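Local coordinates for putative carboxylesterase (Lactobacillus plantarum WCFS1, PDB 3BJR), which is a putative carboxylesterase of the alpha/beta hydrolase fold and probably hydrolyses carboxylic ester bonds, though its natural substrate is not established, at residues Y88-L91 with T92-Q95; A146-V149 with A150-L153. All blocks are in the same frame, centred on the assembly; numbering follows the deposited sequence.

Contact 1 (Y88-L91 with T92-Q95)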
# COMPACT_ATOMS: atom_id res chain seq x y z
N TYR A 88 -27.01 -5.34 6.21
CA TYR A 88 -27.55 -5.49 4.87
C TYR A 88 -28.24 -6.82 4.60
O TYR A 88 -28.19 -7.74 5.42
CB TYR A 88 -26.45 -5.25 3.83
CG TYR A 88 -25.14 -6.02 4.05
CD1 TYR A 88 -24.99 -7.35 3.64
CD2 TYR A 88 -24.04 -5.41 4.62
CE1 TYR A 88 -23.80 -8.03 3.83
CE2 TYR A 88 -22.84 -6.10 4.82
CZ TYR A 88 -22.73 -7.41 4.44
OH TYR A 88 -21.55 -8.08 4.61
N THR A 89 -28.92 -6.90 3.46
CA THR A 89 -29.64 -8.10 3.03
C THR A 89 -28.70 -9.29 2.93
O THR A 89 -27.60 -9.18 2.38
CB THR A 89 -30.33 -7.89 1.66
OG1 THR A 89 -31.13 -6.72 1.76
CG2 THR A 89 -31.21 -9.08 1.26
N LEU A 90 -29.16 -10.42 3.46
CA LEU A 90 -28.39 -11.64 3.49
C LEU A 90 -29.01 -12.68 2.55
O LEU A 90 -30.10 -12.49 2.04
CB LEU A 90 -28.31 -12.18 4.94
CG LEU A 90 -27.78 -11.23 6.03
CD1 LEU A 90 -28.01 -11.81 7.43
CD2 LEU A 90 -26.38 -10.92 5.79
N LEU A 91 -28.29 -13.78 2.33
CA LEU A 91 -28.78 -14.88 1.48
C LEU A 91 -30.06 -15.47 2.01
O LEU A 91 -30.91 -15.90 1.23
CB LEU A 91 -27.71 -15.96 1.34
CG LEU A 91 -26.56 -15.55 0.42
CD1 LEU A 91 -25.21 -16.23 0.78
CD2 LEU A 91 -26.99 -15.80 -1.02
N THR A 92 -30.21 -15.49 3.33
CA THR A 92 -31.45 -15.97 3.95
C THR A 92 -32.64 -15.04 3.74
O THR A 92 -33.78 -15.49 3.80
CB THR A 92 -31.26 -16.22 5.46
OG1 THR A 92 -30.42 -15.19 6.01
CG2 THR A 92 -30.60 -17.61 5.70
N ASP A 93 -32.39 -13.76 3.48
CA ASP A 93 -33.47 -12.80 3.20
C ASP A 93 -33.90 -12.86 1.75
O ASP A 93 -35.07 -12.69 1.42
CB ASP A 93 -33.02 -11.38 3.47
CG ASP A 93 -32.58 -11.18 4.87
OD1 ASP A 93 -33.38 -11.46 5.79
OD2 ASP A 93 -31.42 -10.72 5.04
N GLN A 94 -32.94 -13.08 0.87
CA GLN A 94 -33.21 -13.07 -0.54
C GLN A 94 -32.19 -13.86 -1.34
O GLN A 94 -30.97 -13.72 -1.15
CB GLN A 94 -33.26 -11.61 -1.00
CG GLN A 94 -33.00 -11.36 -2.45
CD GLN A 94 -33.17 -9.91 -2.79
OE1 GLN A 94 -34.02 -9.22 -2.22
NE2 GLN A 94 -32.38 -9.43 -3.74
N GLN A 95 -32.70 -14.71 -2.22
CA GLN A 95 -31.83 -15.46 -3.10
C GLN A 95 -32.44 -15.52 -4.52
O GLN A 95 -33.62 -15.85 -4.67
CB GLN A 95 -31.54 -16.85 -2.56
CG GLN A 95 -30.15 -17.27 -2.99
CD GLN A 95 -29.86 -18.70 -2.76
OE1 GLN A 95 -30.78 -19.52 -2.62
NE2 GLN A 95 -28.59 -19.04 -2.78
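Asp93 and Leu90 bind each other twice, once through the aspartate side chain and once through the backbone. In the first bond Leu90 N donates to Asp93 OD2 at 2.8 Å, nearly straight at 160°, and the oxygen receives it on its anti lone pair, on the side away from OD1. Asp93 OD2 also lies 3.4 Å from Leu90 CB. The aspartate's CG stands beside its own backbone N (chi1 -59°), which turns the carboxylate back over the start of the turn.

Among the backbone bonds, Leu90 O accepts two N-H groups. Asp93 N, 3.0 Å from Leu90 O, comes from well above the carbonyl plane, whereas Gln94 N, 3.1 Å from Leu90 O, lies in that plane and almost in line with the C=O bond. The first closes a type I beta turn with Leu91 and Thr92 at its corners; the second widens it into a single helix-like turn.

Apolar contacts fill the flanks. Thr89 turns CG2 onto Asp93 CB at 3.7 Å and, less closely, onto Gln94 CB, while its OG1 is hydrogen-bonded to Asp104 of helix 100-114. Farther on, Leu91 CD2 loosely meets Gln95 CG, 4.0 Å away, with Gln95 NE2 at the same distance. Tyr88 stays behind the turn, its OH bonded to Pro57 O.

Backbone N-H and C=O of Leu90 are thus both used within the loop, and the carboxylate, probably ionised, ties Asp93, the fourth residue of the beta turn, to Leu90, its first, in a segment with no regular helix or strand.

Contact 2 (A146-V149 with A150-L153)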
# COMPACT_ATOMS: atom_id res chain seq x y z
N ALA A 146 -24.02 6.83 -8.85
CA ALA A 146 -24.60 7.87 -9.72
C ALA A 146 -25.40 7.30 -10.85
O ALA A 146 -26.18 8.02 -11.46
CB ALA A 146 -23.52 8.77 -10.29
N THR A 147 -25.22 6.02 -11.12
CA THR A 147 -25.87 5.32 -12.22
C THR A 147 -26.87 4.27 -11.72
O THR A 147 -28.01 4.60 -11.39
CB THR A 147 -24.82 4.73 -13.17
OG1 THR A 147 -23.83 4.01 -12.43
CG2 THR A 147 -24.14 5.86 -13.95
N ARG A 148 -26.42 3.02 -11.60
CA ARG A 148 -27.36 1.93 -11.28
C ARG A 148 -28.06 2.05 -9.91
O ARG A 148 -29.24 1.78 -9.83
CB ARG A 148 -26.72 0.52 -11.49
CG ARG A 148 -26.04 0.25 -12.89
CD ARG A 148 -26.81 0.70 -14.16
NE ARG A 148 -28.08 0.01 -14.44
CZ ARG A 148 -28.29 -0.93 -15.39
NH1 ARG A 148 -27.32 -1.36 -16.21
NH2 ARG A 148 -29.50 -1.47 -15.51
N VAL A 149 -27.39 2.51 -8.87
CA VAL A 149 -28.06 2.68 -7.56
C VAL A 149 -29.14 3.78 -7.62
O VAL A 149 -30.28 3.57 -7.20
CB VAL A 149 -27.06 3.00 -6.40
CG1 VAL A 149 -27.82 3.19 -5.10
CG2 VAL A 149 -26.02 1.89 -6.26
N ALA A 150 -28.77 4.93 -8.19
CA ALA A 150 -29.71 6.06 -8.35
C ALA A 150 -30.97 5.66 -9.11
O ALA A 150 -32.10 5.98 -8.70
CB ALA A 150 -29.00 7.24 -9.06
N THR A 151 -30.78 4.93 -10.22
CA THR A 151 -31.92 4.55 -11.05
C THR A 151 -32.71 3.41 -10.38
O THR A 151 -33.92 3.43 -10.43
CB THR A 151 -31.49 4.26 -12.50
OG1 THR A 151 -30.49 3.27 -12.52
CG2 THR A 151 -30.87 5.49 -13.13
N GLU A 152 -32.06 2.45 -9.71
CA GLU A 152 -32.82 1.39 -8.99
C GLU A 152 -33.60 1.94 -7.80
O GLU A 152 -34.73 1.53 -7.55
CB GLU A 152 -31.93 0.24 -8.49
CG GLU A 152 -31.49 -0.74 -9.54
CD GLU A 152 -32.69 -1.43 -10.14
OE1 GLU A 152 -33.38 -2.18 -9.40
OE2 GLU A 152 -32.95 -1.19 -11.33
N LEU A 153 -33.01 2.86 -7.06
CA LEU A 153 -33.71 3.46 -5.92
C LEU A 153 -34.58 4.64 -6.31
O LEU A 153 -35.39 5.10 -5.52
CB LEU A 153 -32.70 3.94 -4.88
CG LEU A 153 -31.86 2.85 -4.25
CD1 LEU A 153 -30.95 3.49 -3.28
CD2 LEU A 153 -32.73 1.77 -3.60
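Val149 and Leu153, one helical turn apart, lie side by side and point the same way, with Val149 CG1 against Leu153 CD1 at 3.6 Å. The valine's CG1 is trans to its backbone N (chi1 179°), a setting that carries this methyl forward along the helix to the leucine. Beneath them Leu153 N donates to Val149 O at 2.8 Å with the donor almost on the carbonyl axis, and Leu153 CG packs over Val149 O at 3.4 Å.

Two further i to i+4 bonds continue the ladder: Thr151 N to Thr147 O at 3.0 Å, and Glu152 N to Arg148 O at 2.9 Å, the latter tilted 26° from the carbonyl plane. Glu152 bends at chi2, and its CG rests 3.4 Å from Arg148 O. Arg148 NH2 and Glu152 OE2, 5.4 Å apart, are too distant for a salt bridge, so any attraction between the opposite charges is probably weak and long-range.

Outside this shell, Val149, Ala150 and Leu153 all touch Leu160 of helix 157-160, and Val149 also reaches Val102 of helix 100-114. Replacing Leu153 with an alanine would probably leave Val149 CG1 without its neighbour and open a gap toward Leu160. On another flank Arg148 and Glu152 both touch Trp188. The helix is kinked where the N atoms of Ala146, Thr147 and Arg148 have no bond to the preceding turn, and a wider pi-type turn spans 146-149; ordinary alpha bonding resumes from Thr147 O onward. The segment is the last part of helix 133-153, which follows the probable nucleophile elbow in an alpha/beta hydrolase fold.

In the fold
Contact 1 comes first along the chain, in the loop between strand 82-87 and helix 100-114; contact 2 follows in the closing turns of helix 133-153. Their centres are 20 Å apart and their nearest atoms about 9 Å, so they do not touch. Helix 100-114 joins them: Tyr88 and Thr89 of contact 1 pack on its beginning, while Val149, Glu152 and Leu153 of contact 2 meet Val102, Leu103 and Arg107. Helix 133-153 is a second link, since Tyr88 reaches its start at Val133 and Ile137. Contact 1 thus forms a turn in the loop whose first residue, Tyr88, borders the probable nucleophile elbow, and contact 2 belongs to the helical layer flanking the sheet.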